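Local coordinates for carbonic anhydrase (Coccomyxa sp. PA, PDB 3UCJ), which probably catalyses the reversible hydration of carbon dioxide to hydrogencarbonate and a proton, using one zinc ion per subunit, at residues N59-P62 / G63-F66; L86-T89 / V90-K94; R213-L216 / K217-C220; C220-S223 / E224-A227. All coordinates share one frame; numbering follows the deposited sequence.

Contact 1. Residues N59-P62 / G63-F66; sequences NMAP and GEVF
With chi1 at -62°, Glu64 holds its CG beside its own backbone N, and the extended chain beyond carries the carboxylate back across the turn to Met60 and Ala61. Met60 also keeps CG beside its backbone N and runs out extended, which takes its sulfur to Val65. The result at Glu64 is a side-chain-to-backbone bond: Ala61 N donates to Glu64 OE1 at 2.9 Å, almost straight at 176°, although the amide arrives from above the carboxylate, 46° out of its plane. The other oxygen, Glu64 OE2, lies 3.9 Å from Met60 CG, so the acid rests obliquely against the methionine's aliphatic part. An alanine in place of Glu64 would probably leave Ala61 N without this acceptor and open a gap beside Met60 CB and CG. Further along, Met60 SD meets Val65 CG1 at 3.5 Å, the two side chains crossing near a right angle.

The backbone closes the turn less firmly, since Glu64 N to Ala61 O is a weak bond of 3.4 Å. A water spans the same opening, donating to Ala61 O at 2.7 Å and accepting from Val65 N at 3.1 Å. Gly63 has positive phi, and a CB there would stand 2.3 Å from Pro62 O, a clash that its missing side chain avoids. The second subunit approaches here, its Gln56 NE2 hydrogen-bonding to Met60 O. This is a type II beta turn from Ala61 to Glu64, with proline and glycine at its corners, leading from the Schellman motif that ends helix 54-57 into strand 65-70.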
loop_
_atom_site.group_PDB
_atom_site.type_symbol
_atom_site.label_atom_id
_atom_site.label_comp_id
_atom_site.label_asym_id
_atom_site.label_seq_id
_atom_site.Cartn_x
_atom_site.Cartn_y
_atom_site.Cartn_z
ATOM N N ASN A 59 13.611 28.823 -7.091
ATOM C CA ASN A 59 14.964 29.345 -6.742
ATOM C C ASN A 59 15.330 29.156 -5.284
ATOM O O ASN A 59 15.746 30.124 -4.583
ATOM C CB ASN A 59 15.021 30.860 -7.066
ATOM C CG ASN A 59 16.467 31.383 -7.297
ATOM O OD1 ASN A 59 17.390 30.647 -7.685
ATOM N ND2 ASN A 59 16.635 32.684 -7.086
ATOM N N MET A 60 15.146 27.936 -4.799
ATOM C CA MET A 60 15.444 27.588 -3.402
ATOM C C MET A 60 16.762 26.897 -3.279
ATOM O O MET A 60 17.203 26.169 -4.223
ATOM C CB MET A 60 14.382 26.687 -2.843
ATOM C CG MET A 60 13.158 27.492 -2.565
ATOM S SD MET A 60 11.836 26.381 -2.107
ATOM C CE MET A 60 10.713 27.479 -1.260
ATOM N N ALA A 61 17.416 27.122 -2.137
ATOM C CA ALA A 61 18.743 26.559 -1.951
ATOM C C ALA A 61 18.554 25.265 -1.149
ATOM O O ALA A 61 17.475 25.050 -0.591
ATOM C CB ALA A 61 19.655 27.570 -1.188
ATOM N N PRO A 62 19.595 24.433 -1.036
ATOM C CA PRO A 62 19.387 23.248 -0.165
ATOM C C PRO A 62 18.868 23.525 1.272
ATOM O O PRO A 62 19.329 24.488 1.946
ATOM C CB PRO A 62 20.783 22.605 -0.136
ATOM C CG PRO A 62 21.383 22.952 -1.490
ATOM C CD PRO A 62 20.866 24.356 -1.789
ATOM N N GLY A 63 17.927 22.738 1.781
ATOM C CA GLY A 63 17.464 22.976 3.169
ATOM C C GLY A 63 16.160 23.773 3.300
ATOM O O GLY A 63 15.646 23.969 4.423
ATOM N N GLU A 64 15.588 24.209 2.168
ATOM C CA GLU A 64 14.349 24.981 2.209
ATOM C C GLU A 64 13.040 24.246 1.900
ATOM O O GLU A 64 11.972 24.662 2.383
ATOM C CB GLU A 64 14.449 26.125 1.210
ATOM C CG GLU A 64 15.589 27.106 1.559
ATOM C CD GLU A 64 15.410 28.372 0.740
ATOM O OE1 GLU A 64 16.314 28.734 -0.002
ATOM O OE2 GLU A 64 14.305 28.972 0.804
ATOM N N VAL A 65 13.087 23.221 1.071
ATOM C CA VAL A 65 11.871 22.530 0.725
ATOM C C VAL A 65 12.046 21.014 0.679
ATOM O O VAL A 65 12.823 20.509 -0.076
ATOM C CB VAL A 65 11.247 23.108 -0.563
ATOM C CG1 VAL A 65 12.162 22.947 -1.691
ATOM C CG2 VAL A 65 9.934 22.460 -0.872
ATOM N N PHE A 66 11.303 20.352 1.543
ATOM C CA PHE A 66 11.208 18.916 1.643
ATOM C C PHE A 66 10.231 18.481 0.552
ATOM O O PHE A 66 9.237 19.102 0.373
ATOM C CB PHE A 66 10.648 18.578 3.001
ATOM C CG PHE A 66 10.921 17.188 3.479
ATOM C CD1 PHE A 66 11.961 16.928 4.326
ATOM C CD2 PHE A 66 10.086 16.171 3.159
ATOM C CE1 PHE A 66 12.172 15.701 4.810
ATOM C CE2 PHE A 66 10.303 14.936 3.632
ATOM C CZ PHE A 66 11.343 14.688 4.464
HETATM O O HOH W 1 15.491 23.186 -0.846
#

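Contact 2. Residues L86-T89 / V90-K94; sequences LEYT and VDHLK. With AZM (5-acetamido-1,3,4-thiadiazole-2-sulfonamide), chain I.
Tyr88 and Leu93, five residues apart, form the close-packed part of this helix end, with Tyr88 CE2 3.6 Å from Leu93 CG. The tyrosine ring swings out with CG anti to the backbone N (chi1 -177°), and acetazolamide covers one face, its C2 3.2 Å above the ring plane and displaced toward the rim. Tyr88 OH lies 3.0 Å from N2 of the inhibitor and is hydrogen-bonded to a glycerol. An alanine at Tyr88 would probably strip the inhibitor of this face contact and leave a gap beside Leu93 CG. The backbone is compact as well: Tyr88 O accepts from Leu93 N at 3.0 Å, in the carbonyl plane, which makes the wider pi-type turn, and from His92 N at 3.0 Å, an ordinary helical donor 39° out of that plane.

The looser, solvent side is at Glu87, Asp91 and His92. One water donates to Glu87 OE2 at 3.0 Å and to Asp91 OD2 at 2.7 Å; another lies 2.8 Å from His92 NE2 and bonds weakly to Glu87 OE1. Each acid has a stronger mate elsewhere, Thr123 of the second subunit for Glu87 and Arg177 for Asp91. His92 has two conformers, so its slid-apart pairing with Tyr88 is doubtful.

Helix 80-92 thus packs Leu86 and Val90 against Ile170 of helix 169-176, Leu86 and Thr89 on Leu43 of strand 42-47, and Tyr88, Thr89 and Leu93 on Phe66 of strand 65-70.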
loop_
_atom_site.group_PDB
_atom_site.type_symbol
_atom_site.label_atom_id
_atom_site.label_comp_id
_atom_site.label_asym_id
_atom_site.label_seq_id
_atom_site.Cartn_x
_atom_site.Cartn_y
_atom_site.Cartn_z
ATOM N N LEU A 86 4.548 13.573 4.794
ATOM C CA LEU A 86 3.649 14.481 5.534
ATOM C C LEU A 86 3.922 14.389 7.049
ATOM O O LEU A 86 4.054 15.441 7.744
ATOM C CB LEU A 86 2.177 14.148 5.249
ATOM C CG LEU A 86 1.020 15.090 5.521
ATOM C CD1 LEU A 86 1.287 16.563 4.974
ATOM C CD2 LEU A 86 -0.243 14.438 4.913
ATOM N N GLU A 87 3.934 13.195 7.589
ATOM C CA GLU A 87 4.055 13.026 9.066
ATOM C C GLU A 87 5.439 13.539 9.548
ATOM O O GLU A 87 5.507 14.359 10.518
ATOM C CB GLU A 87 3.970 11.557 9.461
ATOM C CG GLU A 87 4.034 11.370 10.967
ATOM C CD GLU A 87 3.915 9.888 11.364
ATOM O OE1 GLU A 87 4.961 9.251 11.321
ATOM O OE2 GLU A 87 2.858 9.402 11.811
ATOM N N TYR A 88 6.518 13.167 8.877
ATOM C CA TYR A 88 7.853 13.605 9.304
ATOM C C TYR A 88 8.011 15.161 9.298
ATOM O O TYR A 88 8.529 15.750 10.283
ATOM C CB TYR A 88 8.991 12.915 8.527
ATOM C CG TYR A 88 10.329 13.384 9.086
ATOM C CD1 TYR A 88 10.693 13.008 10.381
ATOM C CD2 TYR A 88 11.145 14.215 8.355
ATOM C CE1 TYR A 88 11.919 13.464 10.965
ATOM C CE2 TYR A 88 12.391 14.650 8.887
ATOM C CZ TYR A 88 12.724 14.269 10.252
ATOM O OH TYR A 88 13.941 14.739 10.757
ATOM N N THR A 89 7.539 15.795 8.220
ATOM C CA THR A 89 7.667 17.219 8.053
ATOM C C THR A 89 6.780 17.970 9.042
ATOM O O THR A 89 7.270 18.963 9.614
ATOM C CB THR A 89 7.358 17.776 6.627
ATOM O OG1 THR A 89 6.048 17.339 6.275
ATOM C CG2 THR A 89 8.453 17.239 5.640
ATOM N N VAL A 90 5.544 17.517 9.250
ATOM C CA VAL A 90 4.614 18.282 10.076
ATOM C C VAL A 90 4.992 18.064 11.565
ATOM O O VAL A 90 5.018 19.029 12.376
ATOM C CB VAL A 90 3.142 17.893 9.822
ATOM C CG1 VAL A 90 2.215 18.471 10.855
ATOM C CG2 VAL A 90 2.650 18.333 8.375
ATOM N N ASP A 91 5.235 16.818 11.929
ATOM C CA ASP A 91 5.377 16.482 13.346
ATOM C C ASP A 91 6.789 16.711 13.878
ATOM O O ASP A 91 6.970 17.090 15.098
ATOM C CB ASP A 91 4.976 15.058 13.617
ATOM C CG ASP A 91 3.492 14.809 13.443
ATOM O OD1 ASP A 91 2.694 15.737 13.193
ATOM O OD2 ASP A 91 3.078 13.657 13.665
ATOM N N HIS A 92 7.819 16.492 13.064
ATOM C CA HIS A 92 9.171 16.577 13.551
ATOM C C HIS A 92 9.878 17.788 13.065
ATOM O O HIS A 92 10.495 18.534 13.838
ATOM C CB HIS A 92 9.953 15.348 13.143
ATOM C CG HIS A 92 9.512 14.107 13.826
ATOM N ND1 HIS A 92 10.126 13.626 14.960
ATOM C CD2 HIS A 92 8.564 13.204 13.496
ATOM C CE1 HIS A 92 9.566 12.481 15.315
ATOM N NE2 HIS A 92 8.605 12.214 14.449
ATOM N N LEU A 93 9.778 18.071 11.787
ATOM C CA LEU A 93 10.428 19.291 11.337
ATOM C C LEU A 93 9.652 20.601 11.660
ATOM O O LEU A 93 10.250 21.685 11.522
ATOM C CB LEU A 93 10.707 19.223 9.856
ATOM C CG LEU A 93 11.692 18.108 9.453
ATOM C CD1 LEU A 93 12.011 18.269 7.961
ATOM C CD2 LEU A 93 13.071 18.201 10.266
ATOM N N LYS A 94 8.340 20.464 11.902
ATOM C CA LYS A 94 7.386 21.559 12.114
ATOM C C LYS A 94 7.473 22.548 10.985
ATOM O O LYS A 94 7.662 23.781 11.177
ATOM C CB LYS A 94 7.584 22.214 13.526
ATOM C CG LYS A 94 7.605 21.196 14.630
ATOM C CD LYS A 94 8.295 21.814 15.912
ATOM C CE LYS A 94 8.599 20.772 17.016
ATOM N NZ LYS A 94 7.339 20.508 17.788
HETATM C C1 AZM I . 14.632 12.085 7.381
HETATM C C2 AZM I . 13.855 11.271 9.525
HETATM C C3 AZM I . 12.511 9.601 10.522
HETATM C C4 AZM I . 11.812 9.038 11.726
HETATM N N1 AZM I . 16.532 12.452 5.501
HETATM N N2 AZM I . 14.844 12.130 9.666
HETATM N N3 AZM I . 15.320 12.698 8.382
HETATM N N4 AZM I . 13.376 10.620 10.638
HETATM O O1 AZM I . 14.557 13.931 5.657
HETATM O O2 AZM I . 14.135 11.483 5.173
HETATM O O3 AZM I . 12.286 9.081 9.425
HETATM S S1 AZM I . 14.991 12.570 5.767
HETATM S S2 AZM I . 13.442 10.967 7.909
HETATM O O HOH W 2 6.841 10.128 13.894
HETATM O O HOH W 3 1.498 11.522 13.452
#

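Contact 3. Residues R213-L216 / K217-C220; sequences RADL and KQHC
Asp215 meets Gln218 at the N-terminus of helix 216-220, the last helix of the chain, in a local capping contact where a loop residue satisfies an amide of the first turn. The evidence is a single well-formed bond: Gln218 N donates to Asp215 OD2 at 2.9 Å with an N-H...O angle of 164°. The amide reaches the oxygen from above the carboxylate, 65° out of its plane. A chi1 of -172° sets the carboxyl group opposite the aspartate's own amide nitrogen and turns it forward over the start of the helix. There the other oxygen, Asp215 OD1, lies against Gln218 CB at 3.4 Å, the two side chains crossing at about a right angle.

Asp215 is therefore an N-cap residue, and its negative charge stands at the helix end whose dipole would favour it. Lys217 N also comes near OD2, but at a poor angle that rules out a second bond. Regular helical bonding begins at once, with Asp215 O accepting from His219 N at 3.1 Å and Leu216 O from Cys220 N at 3.0 Å.

While the aspartate is exposed, Leu216 faces inward. Its CD1 meets Cys220 SG at 4.0 Å, one turn along, and the leucine also packs on Cys166 and Ala167 of helix 146-167 and on Met205 and Ala208 of helix 205-211. His219 turns to the third subunit: its ND1 is hydrogen-bonded to Asp135 OD1 of that chain, while Arg134 NH2 of the same chain bonds to His219 O.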
loop_
_atom_site.group_PDB
_atom_site.type_symbol
_atom_site.label_atom_id
_atom_site.label_comp_id
_atom_site.label_asym_id
_atom_site.label_seq_id
_atom_site.Cartn_x
_atom_site.Cartn_y
_atom_site.Cartn_z
ATOM N N ARG A 213 -14.454 23.795 -2.280
ATOM C CA ARG A 213 -15.800 23.433 -2.749
ATOM C C ARG A 213 -16.388 22.350 -1.871
ATOM O O ARG A 213 -17.479 22.495 -1.319
ATOM C CB ARG A 213 -15.713 22.859 -4.167
ATOM C CG ARG A 213 -15.822 23.842 -5.363
ATOM C CD ARG A 213 -16.544 23.132 -6.572
ATOM N NE ARG A 213 -17.915 22.662 -6.209
ATOM C CZ ARG A 213 -19.040 22.885 -6.919
ATOM N NH1 ARG A 213 -19.008 23.564 -8.058
ATOM N NH2 ARG A 213 -20.217 22.429 -6.493
ATOM N N ALA A 214 -15.655 21.230 -1.740
ATOM C CA ALA A 214 -16.066 20.167 -0.835
ATOM C C ALA A 214 -16.074 20.640 0.639
ATOM O O ALA A 214 -15.297 21.498 1.011
ATOM C CB ALA A 214 -15.163 18.931 -1.010
ATOM N N ASP A 215 -16.952 20.064 1.444
ATOM C CA ASP A 215 -17.198 20.491 2.814
ATOM C C ASP A 215 -16.313 19.745 3.822
ATOM O O ASP A 215 -16.644 18.615 4.283
ATOM C CB ASP A 215 -18.697 20.264 3.124
ATOM C CG ASP A 215 -19.170 20.854 4.487
ATOM O OD1 ASP A 215 -20.440 20.901 4.642
ATOM O OD2 ASP A 215 -18.378 21.173 5.413
ATOM N N LEU A 216 -15.197 20.373 4.160
ATOM C CA LEU A 216 -14.249 19.771 5.108
ATOM C C LEU A 216 -14.853 19.619 6.480
ATOM O O LEU A 216 -14.606 18.631 7.196
ATOM C CB LEU A 216 -12.925 20.548 5.158
ATOM C CG LEU A 216 -11.728 19.985 5.969
ATOM C CD1 LEU A 216 -11.389 18.471 5.511
ATOM C CD2 LEU A 216 -10.484 20.875 5.907
ATOM N N LYS A 217 -15.606 20.653 6.925
ATOM C CA LYS A 217 -16.245 20.525 8.224
ATOM C C LYS A 217 -17.180 19.287 8.368
ATOM O O LYS A 217 -17.124 18.544 9.397
ATOM C CB LYS A 217 -17.013 21.861 8.627
ATOM C CG LYS A 217 -17.761 21.690 9.961
ATOM C CD LYS A 217 -18.399 23.041 10.435
ATOM C CE LYS A 217 -19.364 22.820 11.640
ATOM N NZ LYS A 217 -20.018 24.186 11.937
ATOM N N GLN A 218 -18.054 19.058 7.393
ATOM C CA GLN A 218 -18.983 17.929 7.468
ATOM C C GLN A 218 -18.135 16.620 7.388
ATOM O O GLN A 218 -18.483 15.625 8.006
ATOM C CB GLN A 218 -19.950 17.942 6.273
ATOM C CG GLN A 218 -20.955 16.826 6.322
ATOM C CD GLN A 218 -21.950 16.934 5.213
ATOM O OE1 GLN A 218 -22.964 17.597 5.355
ATOM N NE2 GLN A 218 -21.639 16.347 4.082
ATOM N N HIS A 219 -17.032 16.665 6.627
ATOM C CA HIS A 219 -16.157 15.433 6.524
ATOM C C HIS A 219 -15.587 15.085 7.880
ATOM O O HIS A 219 -15.500 13.898 8.287
ATOM C CB HIS A 219 -15.051 15.675 5.523
ATOM C CG HIS A 219 -14.022 14.579 5.506
ATOM N ND1 HIS A 219 -14.241 13.382 4.850
ATOM C CD2 HIS A 219 -12.757 14.511 6.005
ATOM C CE1 HIS A 219 -13.150 12.621 4.936
ATOM N NE2 HIS A 219 -12.232 13.271 5.644
ATOM N N CYS A 220 -15.199 16.115 8.631
ATOM C CA CYS A 220 -14.554 15.892 9.951
ATOM C C CYS A 220 -15.533 15.641 11.079
ATOM O O CYS A 220 -15.320 14.779 11.982
ATOM C CB CYS A 220 -13.591 17.045 10.285
ATOM S SG CYS A 220 -12.196 17.269 9.240
#

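Contact 4. Residues C220-S223 / E224-A227; sequences CFFS and ESLA
A short 3-10 turn, formed as the C-terminal tail leaves helix 216-220, ties Phe222 to Ser225 and Ser223 to Leu226. Its signature is a pair of successive i to i+3 bonds: Ser225 N donates to Phe222 O at 2.8 Å, and Leu226 N to Ser223 O at 3.1 Å. Both donors stand above the carbonyl plane, the second by 64°, consistent with the tight winding. The preceding link, Glu224 N to Phe221 O at 3.5 Å, is weak.

The side chains follow the winding. Glu224 runs alongside Phe221, pointing the same way, with its OE2 3.9 Å from Phe221 CD2 and the carboxylate tilted 39° to the ring. On the third subunit, His116 meets the Phe221 ring edge-to-face, while Arg134 of that chain packs on Phe222; backbone bonds from Ser225 and Ala227 to the same subunit hold the tail there.

At Phe222 the ring trails away from the residue's own N (chi1 -164°), which brings its end to Ser225 and Leu226. Ser225 OG then stands 3.8 Å above the ring plane, over its centre, and Phe222 CE2 touches Leu226 CD2 at 3.8 Å.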
loop_
_atom_site.group_PDB
_atom_site.type_symbol
_atom_site.label_atom_id
_atom_site.label_comp_id
_atom_site.label_asym_id
_atom_site.label_seq_id
_atom_site.Cartn_x
_atom_site.Cartn_y
_atom_site.Cartn_z
ATOM N N CYS A 220 -15.199 16.115 8.631
ATOM C CA CYS A 220 -14.554 15.892 9.951
ATOM C C CYS A 220 -15.533 15.641 11.079
ATOM O O CYS A 220 -15.320 14.779 11.982
ATOM C CB CYS A 220 -13.591 17.045 10.285
ATOM S SG CYS A 220 -12.196 17.269 9.240
ATOM N N PHE A 221 -16.690 16.303 10.985
ATOM C CA PHE A 221 -17.760 16.146 12.004
ATOM C C PHE A 221 -19.023 15.656 11.366
ATOM O O PHE A 221 -20.071 16.350 11.395
ATOM C CB PHE A 221 -17.999 17.532 12.676
ATOM C CG PHE A 221 -16.755 18.076 13.337
ATOM C CD1 PHE A 221 -15.992 19.076 12.728
ATOM C CD2 PHE A 221 -16.368 17.603 14.600
ATOM C CE1 PHE A 221 -14.822 19.554 13.334
ATOM C CE2 PHE A 221 -15.213 18.099 15.211
ATOM C CZ PHE A 221 -14.431 19.051 14.574
ATOM N N PHE A 222 -18.997 14.450 10.815
ATOM C CA PHE A 222 -20.145 13.977 10.100
ATOM C C PHE A 222 -21.345 13.718 10.980
ATOM O O PHE A 222 -22.444 14.038 10.571
ATOM C CB PHE A 222 -19.814 12.705 9.331
ATOM C CG PHE A 222 -20.821 12.394 8.302
ATOM C CD1 PHE A 222 -20.765 13.016 7.074
ATOM C CD2 PHE A 222 -21.831 11.483 8.555
ATOM C CE1 PHE A 222 -21.724 12.737 6.124
ATOM C CE2 PHE A 222 -22.814 11.186 7.591
ATOM C CZ PHE A 222 -22.715 11.841 6.348
ATOM N N SER A 223 -21.116 13.114 12.148
ATOM C CA SER A 223 -22.107 12.770 13.159
ATOM C C SER A 223 -23.100 13.898 13.480
ATOM O O SER A 223 -24.277 13.626 13.780
ATOM C CB SER A 223 -21.397 12.471 14.458
ATOM O OG SER A 223 -21.182 11.110 14.447
ATOM N N GLU A 224 -22.623 15.136 13.380
ATOM C CA GLU A 224 -23.427 16.336 13.587
ATOM C C GLU A 224 -24.461 16.645 12.456
ATOM O O GLU A 224 -25.469 17.349 12.694
ATOM C CB GLU A 224 -22.508 17.527 13.980
ATOM C CG GLU A 224 -22.052 17.428 15.484
ATOM C CD GLU A 224 -20.633 17.980 15.793
ATOM O OE1 GLU A 224 -20.357 19.187 15.524
ATOM O OE2 GLU A 224 -19.787 17.197 16.333
ATOM N N SER A 225 -24.262 16.059 11.271
ATOM C CA SER A 225 -25.325 16.006 10.235
ATOM C C SER A 225 -26.420 14.886 10.436
ATOM O O SER A 225 -27.396 14.810 9.665
ATOM C CB SER A 225 -24.724 15.995 8.797
ATOM O OG SER A 225 -24.572 14.675 8.276
ATOM N N LEU A 226 -26.296 14.019 11.437
ATOM C CA LEU A 226 -27.344 12.973 11.600
ATOM C C LEU A 226 -28.413 13.444 12.601
ATOM O O LEU A 226 -28.179 14.447 13.311
ATOM C CB LEU A 226 -26.767 11.588 12.016
ATOM C CG LEU A 226 -25.554 11.040 11.243
ATOM C CD1 LEU A 226 -24.961 9.765 11.871
ATOM C CD2 LEU A 226 -25.912 10.911 9.751
ATOM N N ALA A 227 -29.550 12.720 12.656
ATOM C CA ALA A 227 -30.623 12.949 13.667
ATOM C C ALA A 227 -30.076 13.217 15.090
ATOM O O ALA A 227 -29.247 12.440 15.637
ATOM C CB ALA A 227 -31.640 11.774 13.703
ATOM O OXT ALA A 227 -30.451 14.237 15.704
HETATM O O HOH W 4 -26.058 13.512 15.484
#

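The four contacts form two pairs. Contacts 1 and 2 have centres 16 Å apart and meet through Phe66, whose CD2 lies 3.2 Å from Thr89 CG2 and whose CZ lies 3.9 Å from Tyr88 CD2. Phe66, Tyr88 and Gln38 line one acetazolamide site, separate from the one at the zinc ion, and both contacts also touch the second subunit. Contacts 3 and 4 share Cys220, have centres 11 Å apart and touch the third subunit; Gln218 OE1 comes to 4.2 Å from Ser225 CB. Between the pairs nothing touches: contacts 2 and 3 approach to about 12 Å between nearest atoms, contacts 1 and 4 to about 23 Å. The C-terminal pair lies away from the zinc and inhibitor sites.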